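Local coordinates for beta-N-acetylglucosaminidase-like protein Glycoside hydrolase family 20 (Flavobacterium johnsoniae, PDB 6YHH), which probably removes N-acetylhexosamine units from chitin-derived oligosaccharides as a glycoside hydrolase of family 20, a chitobiase of the bacterial chitin-degrading system, at residues F29-S34 with F60-I65; L7-W12 with L120-Q125; E92-D97 with S136-F141; R165-L170 with K218-R223. All blocks are in the same frame, centred on the assembly; numbering follows the deposited sequence.

Interaction 1: residues F29-S34 with F60-I65; sequences FKVNIS and FEQGFI
The backbones of F29-S34, which runs into strand 31-35, and of the irregular F60-I65 come no nearer than 6.7 Å between the CA atoms of F29 and F60, so the gap is bridged by a side chain, that of Q62, rather than by direct strand pairing. Its CG stands anti to the carbonyl carbon, the chain runs out extended, and the terminal amide reaches V31. V31 N donates to Q62 OE1 at 3.0 Å in a fairly straight bond (162°) that lands on an in-plane lone pair. Q62 NE2 returns a bond to V31 O at 3.1 Å. A water adds a third link, giving protons to F29 O and, at 2.8 Å, to Q62 OE1 while accepting from Q62 N. At one end F29 and F60 meet obliquely, ring planes 47° apart, with F29 CB 3.8 Å from F60 CE1 and F29 CD2 over one face of the F60 ring. At the other, I65 covers the strand: its CG1 lies 3.9 Å from V31 CG1, and its CG2 3.7 Å from I33 CD1. V45, L49 and F42 of helix 40-56 extend this apolar layer, while the backbone of N32 pairs with L76 and I78 of strand 76-80. An alanine at Q62, without the amide that pairs with V31 N and O, would probably loosen the hold on the start of the strand and disturb the bridging water. The primary amide thus stands in for the peptide of a neighbouring strand, pairing a buried donor and acceptor at the sheet edge.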
loop_
_atom_site.group_PDB
_atom_site.type_symbol
_atom_site.label_atom_id
_atom_site.label_comp_id
_atom_site.label_asym_id
_atom_site.label_seq_id
_atom_site.Cartn_x
_atom_site.Cartn_y
_atom_site.Cartn_z
ATOM N N PHE A 29 10.948 28.999 -5.526
ATOM C CA PHE A 29 11.299 28.327 -4.298
ATOM C C PHE A 29 12.415 27.298 -4.369
ATOM O O PHE A 29 12.382 26.343 -5.192
ATOM C CB PHE A 29 10.068 27.701 -3.685
ATOM C CG PHE A 29 10.260 27.172 -2.272
ATOM C CD1 PHE A 29 10.190 28.040 -1.184
ATOM C CD2 PHE A 29 10.469 25.836 -2.019
ATOM C CE1 PHE A 29 10.348 27.550 0.093
ATOM C CE2 PHE A 29 10.586 25.355 -0.704
ATOM C CZ PHE A 29 10.571 26.233 0.337
ATOM N N LYS A 30 13.390 27.496 -3.492
ATOM C CA LYS A 30 14.504 26.619 -3.290
ATOM C C LYS A 30 14.906 26.525 -1.826
ATOM O O LYS A 30 14.547 27.407 -1.013
ATOM C CB LYS A 30 15.739 27.128 -4.139
ATOM C CG LYS A 30 15.548 27.091 -5.637
ATOM C CD LYS A 30 16.801 27.532 -6.414
ATOM C CE LYS A 30 16.795 29.059 -6.660
ATOM N NZ LYS A 30 15.631 29.810 -7.301
ATOM N N VAL A 31 15.667 25.480 -1.513
ATOM C CA VAL A 31 16.170 25.172 -0.197
ATOM C C VAL A 31 17.683 25.080 -0.172
ATOM O O VAL A 31 18.339 24.573 -1.081
ATOM C CB VAL A 31 15.511 23.895 0.407
ATOM C CG1 VAL A 31 15.902 22.659 -0.370
ATOM C CG2 VAL A 31 15.846 23.727 1.873
ATOM N N ASN A 32 18.240 25.543 0.940
ATOM C CA ASN A 32 19.678 25.537 1.203
ATOM C C ASN A 32 19.909 25.118 2.627
ATOM O O ASN A 32 19.098 25.514 3.493
ATOM C CB ASN A 32 20.223 26.965 1.034
ATOM C CG ASN A 32 21.733 26.996 1.044
ATOM O OD1 ASN A 32 22.385 26.317 0.239
ATOM N ND2 ASN A 32 22.311 27.768 2.016
ATOM N N ILE A 33 20.980 24.377 2.835
ATOM C CA ILE A 33 21.328 23.835 4.109
ATOM C C ILE A 33 22.747 24.296 4.471
ATOM O O ILE A 33 23.663 24.194 3.639
ATOM C CB ILE A 33 21.322 22.295 4.141
ATOM C CG1 ILE A 33 20.005 21.724 3.581
ATOM C CG2 ILE A 33 21.563 21.798 5.549
ATOM C CD1 ILE A 33 20.147 20.248 3.348
ATOM N N SER A 34 22.918 24.698 5.722
ATOM C CA SER A 34 24.198 25.203 6.210
ATOM C C SER A 34 24.531 24.700 7.588
ATOM O O SER A 34 23.721 24.055 8.285
ATOM C CB SER A 34 24.210 26.728 6.196
ATOM O OG SER A 34 23.308 27.244 7.153
ATOM N N PHE A 60 8.990 22.229 -8.585
ATOM C CA PHE A 60 10.188 22.944 -8.082
ATOM C C PHE A 60 11.399 22.568 -8.911
ATOM O O PHE A 60 11.523 21.446 -9.416
ATOM C CB PHE A 60 10.418 22.583 -6.593
ATOM C CG PHE A 60 9.308 23.059 -5.693
ATOM C CD1 PHE A 60 8.896 24.330 -5.743
ATOM C CD2 PHE A 60 8.712 22.197 -4.752
ATOM C CE1 PHE A 60 7.920 24.819 -4.907
ATOM C CE2 PHE A 60 7.769 22.687 -3.895
ATOM C CZ PHE A 60 7.310 23.961 -3.998
ATOM N N GLU A 61 12.335 23.498 -8.986
ATOM C CA GLU A 61 13.605 23.265 -9.721
ATOM C C GLU A 61 14.480 22.186 -9.208
ATOM O O GLU A 61 15.078 21.480 -9.977
ATOM C CB GLU A 61 14.448 24.590 -9.802
ATOM N N GLN A 62 14.680 22.040 -7.910
ATOM C CA GLN A 62 15.615 21.113 -7.394
ATOM C C GLN A 62 15.075 19.696 -7.420
ATOM O O GLN A 62 13.864 19.483 -7.126
ATOM C CB GLN A 62 15.897 21.466 -5.924
ATOM C CG GLN A 62 16.799 22.669 -5.773
ATOM C CD GLN A 62 16.790 23.139 -4.360
ATOM O OE1 GLN A 62 15.798 23.690 -3.906
ATOM N NE2 GLN A 62 17.855 22.816 -3.618
ATOM N N GLY A 63 15.974 18.772 -7.725
ATOM C CA GLY A 63 15.650 17.362 -7.622
ATOM C C GLY A 63 16.111 16.870 -6.262
ATOM O O GLY A 63 15.520 17.241 -5.261
ATOM N N PHE A 64 17.165 16.092 -6.246
ATOM C CA PHE A 64 17.768 15.618 -4.973
ATOM C C PHE A 64 18.663 16.681 -4.322
ATOM O O PHE A 64 19.412 17.380 -5.020
ATOM C CB PHE A 64 18.546 14.354 -5.240
ATOM C CG PHE A 64 17.672 13.161 -5.622
ATOM C CD1 PHE A 64 17.322 12.955 -6.937
ATOM C CD2 PHE A 64 17.162 12.283 -4.644
ATOM C CE1 PHE A 64 16.498 11.889 -7.297
ATOM C CE2 PHE A 64 16.315 11.204 -5.001
ATOM C CZ PHE A 64 16.006 11.010 -6.338
ATOM N N ILE A 65 18.569 16.808 -2.989
ATOM C CA ILE A 65 19.425 17.703 -2.186
ATOM C C ILE A 65 20.466 16.780 -1.548
ATOM O O ILE A 65 20.140 15.774 -0.881
ATOM C CB ILE A 65 18.563 18.493 -1.193
ATOM C CG1 ILE A 65 17.768 19.593 -1.901
ATOM C CG2 ILE A 65 19.453 19.103 -0.114
ATOM C CD1 ILE A 65 16.357 19.212 -2.154
HETATM O O HOH W 1 13.624 23.836 -5.660
HETATM O O HOH W 2 11.758 25.999 -7.749
#

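Interaction 2: residues L7-W12 with L120-Q125; sequences LNLMPW and LLQLLQ
Q122 OE1 is the best-held polar atom: the N-H of M10 grips it at 2.8 Å (162°), and a water lying 2.8 Å from Q122 OE1 probably adds a second bond, although that water has more acceptors around it than protons. Here the helix 110-123 of the N-terminal alpha/beta domain of the family 20 enzymes catches the irregular chain leading into strand 15-19, the two segments running roughly antiparallel. The same amide also donates, Q122 NE2 to M10 O at 2.8 Å, with the acceptor almost in the amide plane and met on a lone pair. By contrast, M10 N comes to OE1 from above the carbonyl plane, 36° out of it. The two bonds together clamp the M10 backbone and fix the rotation of the amide, which the extended Q122 chain carries across from the helix; a cis peptide bond before P11 turns the chain just beyond. Beneath, L9 CD2 packs 3.6 Å from Q122 CB, and L123 CD2 lies 3.7 Å from L7 CD1, so the leucines make an apolar layer beside the polar clamp. An alanine at Q122, lacking both bonds to M10, would probably leave this part of the chain less firmly fixed to the helix. Other parts of the fold hold the chain as well: R490 bonds to L9 O, E473 to W12 N, and M10 packs on L491 and V494 of helix 484-497. A second water receives the N-H of N8 at 2.8 Å from N8 N and gives a proton to Q122 O at 2.7 Å.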
loop_
_atom_site.group_PDB
_atom_site.type_symbol
_atom_site.label_atom_id
_atom_site.label_comp_id
_atom_site.label_asym_id
_atom_site.label_seq_id
_atom_site.Cartn_x
_atom_site.Cartn_y
_atom_site.Cartn_z
ATOM N N LEU A 7 -4.456 27.759 12.591
ATOM C CA LEU A 7 -3.314 26.942 12.200
ATOM C C LEU A 7 -3.520 25.504 12.647
ATOM O O LEU A 7 -3.719 25.230 13.851
ATOM C CB LEU A 7 -1.979 27.495 12.741
ATOM C CG LEU A 7 -1.634 28.987 12.326
ATOM C CD1 LEU A 7 -0.241 29.288 12.883
ATOM C CD2 LEU A 7 -1.740 29.225 10.826
ATOM N N ASN A 8 -3.302 24.593 11.699
ATOM C CA ASN A 8 -3.400 23.158 12.037
ATOM C C ASN A 8 -2.105 22.499 12.315
ATOM O O ASN A 8 -1.637 21.615 11.583
ATOM C CB ASN A 8 -4.254 22.458 10.992
ATOM C CG ASN A 8 -5.652 23.066 10.933
ATOM O OD1 ASN A 8 -6.314 23.168 11.954
ATOM N ND2 ASN A 8 -6.093 23.464 9.736
ATOM N N LEU A 9 -1.493 22.919 13.441
ATOM C CA LEU A 9 -0.168 22.426 13.843
ATOM C C LEU A 9 -0.362 21.343 14.860
ATOM O O LEU A 9 -1.146 21.516 15.809
ATOM C CB LEU A 9 0.720 23.519 14.471
ATOM C CG LEU A 9 0.823 24.788 13.634
ATOM C CD1 LEU A 9 1.717 25.858 14.298
ATOM C CD2 LEU A 9 1.279 24.500 12.205
ATOM N N MET A 10 0.383 20.229 14.771
ATOM C CA MET A 10 0.229 19.142 15.720
ATOM C C MET A 10 1.525 18.304 15.626
ATOM O O MET A 10 1.887 17.887 14.522
ATOM C CB MET A 10 -0.948 18.221 15.426
ATOM C CG MET A 10 -1.185 17.224 16.536
ATOM S SD MET A 10 -2.655 16.173 16.270
ATOM C CE MET A 10 -3.977 17.380 16.151
ATOM N N PRO A 11 2.272 18.091 16.719
ATOM C CA PRO A 11 2.021 18.716 18.040
ATOM C C PRO A 11 1.989 20.260 17.985
ATOM O O PRO A 11 2.781 20.858 17.255
ATOM C CB PRO A 11 3.233 18.268 18.844
ATOM C CG PRO A 11 3.691 17.001 18.178
ATOM C CD PRO A 11 3.502 17.249 16.714
ATOM N N TRP A 12 1.113 20.852 18.808
ATOM C CA TRP A 12 1.090 22.317 18.945
ATOM C C TRP A 12 2.448 22.785 19.504
ATOM O O TRP A 12 2.913 22.232 20.551
ATOM C CB TRP A 12 -0.018 22.725 19.876
ATOM C CG TRP A 12 -0.179 24.214 19.826
ATOM C CD1 TRP A 12 0.256 25.116 20.773
ATOM C CD2 TRP A 12 -0.669 24.976 18.733
ATOM N NE1 TRP A 12 0.056 26.406 20.329
ATOM C CE2 TRP A 12 -0.553 26.357 19.091
ATOM C CE3 TRP A 12 -1.264 24.647 17.491
ATOM C CZ2 TRP A 12 -0.982 27.394 18.236
ATOM C CZ3 TRP A 12 -1.702 25.672 16.663
ATOM C CH2 TRP A 12 -1.560 27.045 17.037
ATOM N N LEU A 120 6.716 23.303 9.250
ATOM C CA LEU A 120 6.576 24.099 8.010
ATOM C C LEU A 120 5.497 23.541 7.072
ATOM O O LEU A 120 4.655 24.288 6.558
ATOM C CB LEU A 120 7.944 24.313 7.318
ATOM C CG LEU A 120 7.906 25.277 6.149
ATOM C CD1 LEU A 120 7.239 26.601 6.382
ATOM C CD2 LEU A 120 9.301 25.405 5.599
ATOM N N LEU A 121 5.492 22.239 6.822
ATOM C CA LEU A 121 4.411 21.658 6.002
ATOM C C LEU A 121 3.054 21.937 6.572
ATOM O O LEU A 121 2.098 22.201 5.824
ATOM C CB LEU A 121 4.649 20.164 5.868
ATOM C CG LEU A 121 5.809 19.790 4.953
ATOM C CD1 LEU A 121 6.135 18.312 5.085
ATOM C CD2 LEU A 121 5.505 20.187 3.499
ATOM N N GLN A 122 2.951 21.883 7.913
ATOM C CA GLN A 122 1.644 22.145 8.539
ATOM C C GLN A 122 1.238 23.560 8.497
ATOM O O GLN A 122 0.018 23.841 8.544
ATOM C CB GLN A 122 1.661 21.646 9.970
ATOM C CG GLN A 122 1.755 20.120 10.096
ATOM C CD GLN A 122 1.736 19.662 11.557
ATOM O OE1 GLN A 122 2.011 20.442 12.474
ATOM N NE2 GLN A 122 1.460 18.362 11.773
ATOM N N LEU A 123 2.207 24.452 8.285
ATOM C CA LEU A 123 1.876 25.861 8.183
ATOM C C LEU A 123 1.352 26.289 6.840
ATOM O O LEU A 123 0.803 27.401 6.682
ATOM C CB LEU A 123 3.117 26.731 8.478
ATOM C CG LEU A 123 3.508 27.251 9.828
ATOM C CD1 LEU A 123 4.699 28.231 9.590
ATOM C CD2 LEU A 123 2.344 27.968 10.566
ATOM N N LEU A 124 1.508 25.427 5.838
ATOM C CA LEU A 124 1.005 25.712 4.448
ATOM C C LEU A 124 -0.411 26.070 4.407
ATOM O O LEU A 124 -1.277 25.348 4.991
ATOM C CB LEU A 124 1.276 24.515 3.544
ATOM C CG LEU A 124 0.991 24.771 2.032
ATOM C CD1 LEU A 124 1.930 25.781 1.449
ATOM C CD2 LEU A 124 0.996 23.383 1.374
ATOM N N GLN A 125 -0.710 27.192 3.766
ATOM C CA GLN A 125 -2.050 27.691 3.561
ATOM C C GLN A 125 -2.274 27.873 2.060
ATOM O O GLN A 125 -1.340 27.829 1.258
ATOM C CB GLN A 125 -2.284 29.040 4.277
ATOM C CG GLN A 125 -1.933 29.026 5.759
ATOM C CD GLN A 125 -2.680 28.048 6.600
ATOM O OE1 GLN A 125 -2.079 27.369 7.508
ATOM N NE2 GLN A 125 -3.968 28.057 6.475
HETATM O O HOH W 3 -2.389 24.999 9.085
HETATM O O HOH W 4 3.686 21.298 14.529
#

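Interaction 3: residues E92-D97 with S136-F141; sequences ESYSLD and SQISDF
Four backbone hydrogen bonds join strand 94-97 to strand 136-140 in antiparallel order. They come in two hydrogen-bonded pairs, Y94 with D140 and L96 with I138. The second pair is the more regular: L96 N to I138 O is 2.9 Å and nearly straight (170°), and I138 N to L96 O is also 2.9 Å, both donors lying in the carbonyl planes. In the first, D140 N meets Y94 O at 2.9 Å almost along the C=O axis, whereas Y94 N lies 3.2 Å from D140 O and above its carbonyl plane. Between them S95 and S139 form a non-hydrogen-bonded pair, where S95 CA makes a C-H...O contact with I138 O. On the sheet face of Y94, L96, I138 and D140, the Y94 ring takes the crowded first torsion (66°) and lies alongside D140, its CZ 3.3 Å from D140 CB. Y94 OH comes within 2.6 Å of D140 OD2, a weak bond whose proton is not settled. That hydroxyl also bonds T119 OG1, while the other carboxylate oxygen, D140 OD1, is bonded by W476 NE1 and Q14 N, so this buried acid is held chiefly through OD1; its charge is probably eased by these donors. A water ties L96 O to S136 OG, which itself bonds P134 O. Farther out, H115, T119 and L123 of helix 110-123 cover this face, and strand 102-107 continues the sheet beyond Y94 and L96. S95, D97, Q137 and S139 point to the other face. Sheet on one side and helix on the other make the alpha/beta layer of the family 20 N-terminal domain.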
loop_
_atom_site.group_PDB
_atom_site.type_symbol
_atom_site.label_atom_id
_atom_site.label_comp_id
_atom_site.label_asym_id
_atom_site.label_seq_id
_atom_site.Cartn_x
_atom_site.Cartn_y
_atom_site.Cartn_z
ATOM N N GLU A 92 16.394 18.472 20.643
ATOM C CA GLU A 92 15.541 18.330 19.440
ATOM C C GLU A 92 14.849 19.636 19.147
ATOM O O GLU A 92 13.883 19.689 18.373
ATOM C CB GLU A 92 14.458 17.227 19.709
ATOM C CG GLU A 92 15.043 15.856 19.814
ATOM C CD GLU A 92 13.916 14.867 20.042
ATOM O OE1 GLU A 92 13.232 14.574 19.020
ATOM O OE2 GLU A 92 13.651 14.475 21.198
ATOM N N SER A 93 15.344 20.707 19.750
ATOM C CA SER A 93 14.711 22.025 19.573
ATOM C C SER A 93 14.966 22.634 18.196
ATOM O O SER A 93 15.904 22.248 17.505
ATOM C CB SER A 93 15.259 23.030 20.609
ATOM O OG SER A 93 16.650 23.361 20.476
ATOM N N TYR A 94 14.155 23.626 17.823
ATOM C CA TYR A 94 14.355 24.354 16.578
ATOM C C TYR A 94 13.582 25.629 16.680
ATOM O O TYR A 94 12.660 25.742 17.534
ATOM C CB TYR A 94 13.901 23.558 15.309
ATOM C CG TYR A 94 12.391 23.336 15.276
ATOM C CD1 TYR A 94 11.800 22.266 15.988
ATOM C CD2 TYR A 94 11.548 24.233 14.653
ATOM C CE1 TYR A 94 10.426 22.125 16.035
ATOM C CE2 TYR A 94 10.185 24.099 14.703
ATOM C CZ TYR A 94 9.602 23.085 15.402
ATOM O OH TYR A 94 8.213 23.075 15.480
ATOM N N SER A 95 13.946 26.584 15.794
ATOM C CA SER A 95 13.106 27.752 15.530
ATOM C C SER A 95 12.827 27.830 14.034
ATOM O O SER A 95 13.614 27.352 13.209
ATOM C CB SER A 95 13.736 29.079 15.987
ATOM O OG SER A 95 14.905 29.249 15.266
ATOM N N LEU A 96 11.651 28.295 13.746
ATOM C CA LEU A 96 11.140 28.460 12.411
ATOM C C LEU A 96 10.605 29.868 12.287
ATOM O O LEU A 96 9.724 30.277 12.998
ATOM C CB LEU A 96 9.980 27.417 12.144
ATOM C CG LEU A 96 9.136 27.639 10.893
ATOM C CD1 LEU A 96 10.074 27.567 9.676
ATOM C CD2 LEU A 96 8.032 26.576 10.775
ATOM N N ASP A 97 11.227 30.611 11.375
ATOM C CA ASP A 97 10.872 31.994 11.146
ATOM C C ASP A 97 10.481 32.176 9.679
ATOM O O ASP A 97 11.322 31.914 8.796
ATOM C CB ASP A 97 12.121 32.825 11.416
ATOM C CG ASP A 97 11.876 34.289 11.118
ATOM O OD1 ASP A 97 10.905 34.814 11.631
ATOM O OD2 ASP A 97 12.605 34.877 10.315
ATOM N N SER A 136 5.407 34.529 10.642
ATOM C CA SER A 136 5.243 33.953 11.983
ATOM C C SER A 136 6.598 33.556 12.551
ATOM O O SER A 136 7.588 33.356 11.797
ATOM C CB SER A 136 4.314 32.717 11.867
ATOM O OG SER A 136 4.863 31.794 10.925
ATOM N N GLN A 137 6.627 33.298 13.869
ATOM C CA GLN A 137 7.809 32.837 14.535
ATOM C C GLN A 137 7.417 31.753 15.506
ATOM O O GLN A 137 6.486 31.943 16.290
ATOM C CB GLN A 137 8.535 33.958 15.347
ATOM C CG GLN A 137 8.909 35.153 14.490
ATOM C CD GLN A 137 7.766 36.179 14.490
ATOM O OE1 GLN A 137 7.229 36.478 15.550
ATOM N NE2 GLN A 137 7.344 36.663 13.306
ATOM N N ILE A 138 8.146 30.644 15.402
ATOM C CA ILE A 138 7.881 29.481 16.214
ATOM C C ILE A 138 9.153 29.062 16.829
ATOM O O ILE A 138 10.182 28.985 16.124
ATOM C CB ILE A 138 7.262 28.337 15.332
ATOM C CG1 ILE A 138 5.851 28.650 14.951
ATOM C CG2 ILE A 138 7.372 26.968 16.014
ATOM C CD1 ILE A 138 5.221 27.733 13.893
ATOM N N SER A 139 9.160 28.718 18.120
ATOM C CA SER A 139 10.284 28.103 18.726
ATOM C C SER A 139 9.746 26.948 19.548
ATOM O O SER A 139 8.706 27.075 20.225
ATOM C CB SER A 139 11.208 29.068 19.557
ATOM O OG SER A 139 10.537 29.525 20.619
ATOM N N ASP A 140 10.446 25.818 19.439
ATOM C CA ASP A 140 9.804 24.555 19.864
ATOM C C ASP A 140 10.799 23.560 20.374
ATOM O O ASP A 140 11.989 23.660 20.116
ATOM C CB ASP A 140 9.068 23.975 18.584
ATOM C CG ASP A 140 7.928 23.031 18.880
ATOM O OD1 ASP A 140 7.460 22.922 20.034
ATOM O OD2 ASP A 140 7.456 22.406 17.889
ATOM N N PHE A 141 10.293 22.594 21.130
ATOM C CA PHE A 141 11.079 21.536 21.676
ATOM C C PHE A 141 10.070 20.570 22.318
ATOM O O PHE A 141 8.955 20.960 22.648
ATOM C CB PHE A 141 12.051 22.083 22.793
ATOM C CG PHE A 141 11.325 22.916 23.882
ATOM C CD1 PHE A 141 11.127 24.253 23.732
ATOM C CD2 PHE A 141 10.742 22.291 24.988
ATOM C CE1 PHE A 141 10.422 25.002 24.674
ATOM C CE2 PHE A 141 10.089 23.017 25.976
ATOM C CZ PHE A 141 9.931 24.393 25.795
HETATM O O HOH W 5 6.870 30.118 11.895
#

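Interaction 4: residues R165-L170 with K218-R223; sequences RNLDAL and KYADER
Two neighbouring helices on the outside of the catalytic barrel, 160-172 and 210-222, run side by side here, their short segments 17° from parallel and 9.9 Å apart between axes. Their polar link is the carboxylate of D168, which is gripped by two side chains, Y219 and R223. Y219 OH donates to D168 OD2 at 2.5 Å, on the syn lone pair, with ring and carboxylate planes 71° apart. R223 NE donates to D168 OD1 at 2.6 Å, the hydrogen-bonding part of a salt bridge that reaches the oxygen from above the carboxylate plane. The arginine charge and the tyrosine donor together would probably favour the ionised form of D168. The helices follow strands 146-152 and 177-184, parallel neighbours in the sheet, so the contact belongs to the packing of adjacent beta-alpha units in a TIM barrel. R223 is extended to NE and then folds its guanidinium over the Y219 ring, NH1 sitting 3.4 Å above the ring plane, over its centre. That NH1 also donates to Y219 O at 3.0 Å, which fixes the rotation of the flat group against its own helix. Below the polar cluster, L167 CD1 lies 3.9 Å from Y219 CD1 and 4.0 Å from A220 CB, a small apolar patch beside the acid. A water accepts from R223 NH2 and donates weakly to D168 OD1; R47 brings a like charge close to R223 NH2.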
loop_
_atom_site.group_PDB
_atom_site.type_symbol
_atom_site.label_atom_id
_atom_site.label_comp_id
_atom_site.label_asym_id
_atom_site.label_seq_id
_atom_site.Cartn_x
_atom_site.Cartn_y
_atom_site.Cartn_z
ATOM N N ARG A 165 6.302 2.957 6.181
ATOM C CA ARG A 165 5.425 4.124 6.109
ATOM C C ARG A 165 5.093 4.602 7.503
ATOM O O ARG A 165 4.792 5.828 7.731
ATOM C CB ARG A 165 4.171 3.895 5.298
ATOM C CG ARG A 165 3.207 2.832 5.794
ATOM C CD ARG A 165 2.036 2.642 4.860
ATOM N NE ARG A 165 1.061 1.690 5.345
ATOM C CZ ARG A 165 0.924 0.422 4.926
ATOM N NH1 ARG A 165 0.035 -0.368 5.460
ATOM N NH2 ARG A 165 1.723 -0.056 3.962
ATOM N N ASN A 166 4.978 3.691 8.452
ATOM C CA ASN A 166 4.702 4.134 9.822
ATOM C C ASN A 166 5.884 4.933 10.427
ATOM O O ASN A 166 5.648 5.822 11.204
ATOM C CB ASN A 166 4.234 2.954 10.657
ATOM C CG ASN A 166 2.753 2.712 10.446
ATOM O OD1 ASN A 166 2.301 1.959 9.498
ATOM N ND2 ASN A 166 1.983 3.371 11.243
ATOM N N LEU A 167 7.111 4.592 10.073
ATOM C CA LEU A 167 8.246 5.389 10.475
ATOM C C LEU A 167 8.099 6.782 9.872
ATOM O O LEU A 167 8.360 7.794 10.564
ATOM C CB LEU A 167 9.564 4.728 10.011
ATOM C CG LEU A 167 9.925 3.531 10.865
ATOM C CD1 LEU A 167 11.043 2.659 10.213
ATOM C CD2 LEU A 167 10.281 3.909 12.293
ATOM N N ASP A 168 7.655 6.908 8.605
ATOM C CA ASP A 168 7.411 8.261 8.059
ATOM C C ASP A 168 6.341 8.993 8.861
ATOM O O ASP A 168 6.478 10.211 9.089
ATOM C CB ASP A 168 7.015 8.182 6.588
ATOM C CG ASP A 168 8.202 7.788 5.690
ATOM O OD1 ASP A 168 9.200 8.555 5.717
ATOM O OD2 ASP A 168 8.111 6.809 4.991
ATOM N N ALA A 169 5.284 8.289 9.254
ATOM C CA ALA A 169 4.194 8.931 9.987
ATOM C C ALA A 169 4.726 9.430 11.376
ATOM O O ALA A 169 4.317 10.507 11.893
ATOM C CB ALA A 169 3.009 8.026 10.170
ATOM N N LEU A 170 5.533 8.598 12.011
ATOM C CA LEU A 170 6.141 8.947 13.333
ATOM C C LEU A 170 6.947 10.266 13.162
ATOM O O LEU A 170 6.719 11.204 13.894
ATOM C CB LEU A 170 7.077 7.873 13.884
ATOM C CG LEU A 170 6.386 6.619 14.437
ATOM C CD1 LEU A 170 7.427 5.748 15.126
ATOM C CD2 LEU A 170 5.165 6.755 15.235
ATOM N N LYS A 218 18.328 1.833 9.435
ATOM C CA LYS A 218 18.844 2.988 8.663
ATOM C C LYS A 218 17.748 3.930 8.268
ATOM O O LYS A 218 17.895 5.145 8.409
ATOM C CB LYS A 218 19.582 2.534 7.414
ATOM C CG LYS A 218 20.859 1.820 7.674
ATOM C CD LYS A 218 21.704 1.496 6.413
ATOM C CE LYS A 218 22.775 0.473 6.673
ATOM N NZ LYS A 218 23.755 0.387 5.536
ATOM N N TYR A 219 16.619 3.373 7.822
ATOM C CA TYR A 219 15.483 4.165 7.345
ATOM C C TYR A 219 15.001 5.007 8.517
ATOM O O TYR A 219 14.702 6.204 8.383
ATOM C CB TYR A 219 14.376 3.193 6.890
ATOM C CG TYR A 219 13.219 3.779 6.185
ATOM C CD1 TYR A 219 12.154 4.302 6.862
ATOM C CD2 TYR A 219 13.162 3.789 4.783
ATOM C CE1 TYR A 219 11.062 4.825 6.181
ATOM C CE2 TYR A 219 12.107 4.322 4.091
ATOM C CZ TYR A 219 11.021 4.815 4.780
ATOM O OH TYR A 219 9.941 5.364 4.077
ATOM N N ALA A 220 14.916 4.384 9.676
ATOM C CA ALA A 220 14.480 5.074 10.911
ATOM C C ALA A 220 15.468 6.210 11.295
ATOM O O ALA A 220 15.097 7.303 11.668
ATOM C CB ALA A 220 14.319 4.124 12.086
ATOM N N ASP A 221 16.729 5.890 11.252
ATOM C CA ASP A 221 17.862 6.805 11.651
ATOM C C ASP A 221 17.853 8.025 10.748
ATOM O O ASP A 221 17.928 9.166 11.239
ATOM C CB ASP A 221 19.204 5.975 11.552
ATOM C CG ASP A 221 20.441 6.797 11.815
ATOM O OD1 ASP A 221 20.466 8.004 11.401
ATOM O OD2 ASP A 221 21.378 6.161 12.377
ATOM N N GLU A 222 17.641 7.820 9.461
ATOM C CA GLU A 222 17.508 8.894 8.523
ATOM C C GLU A 222 16.373 9.832 8.903
ATOM O O GLU A 222 16.411 11.005 8.568
ATOM C CB GLU A 222 17.302 8.361 7.082
ATOM C CG GLU A 222 18.557 7.771 6.466
ATOM C CD GLU A 222 19.527 8.837 5.972
ATOM O OE1 GLU A 222 19.264 9.400 4.907
ATOM O OE2 GLU A 222 20.489 9.142 6.704
ATOM N N ARG A 223 15.360 9.286 9.597
ATOM C CA ARG A 223 14.182 10.088 9.997
ATOM C C ARG A 223 14.166 10.439 11.452
ATOM O O ARG A 223 13.163 10.938 11.995
ATOM C CB ARG A 223 12.940 9.270 9.596
ATOM C CG ARG A 223 12.750 9.296 8.100
ATOM C CD ARG A 223 11.918 8.082 7.576
ATOM N NE ARG A 223 11.749 8.038 6.140
ATOM C CZ ARG A 223 12.697 7.662 5.275
ATOM N NH1 ARG A 223 13.888 7.210 5.675
ATOM N NH2 ARG A 223 12.463 7.671 3.993
HETATM O O HOH W 6 9.861 8.199 2.755
#

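From the N terminus, L7-W12 opens a long loop that interaction 2 closes at L120-Q125. Nested inside it, interaction 1 closes the 25-residue connection holding helix 40-56. Interaction 3 crosses interaction 2 along the chain: E92-D97 lies inside that loop, but S136-F141 comes after it, closing the chain that includes helix 110-123. These two also touch in space, L123 packing on L96 and S136, and L9 on I138. Interactions 1 and 3 reach different parts of one sheet. Interaction 4 follows in series within the catalytic domain, about 20 to 22 Å from the others between centres, and closes the chain from barrel helix 160-172 through strand 177-184 to helix 210-222.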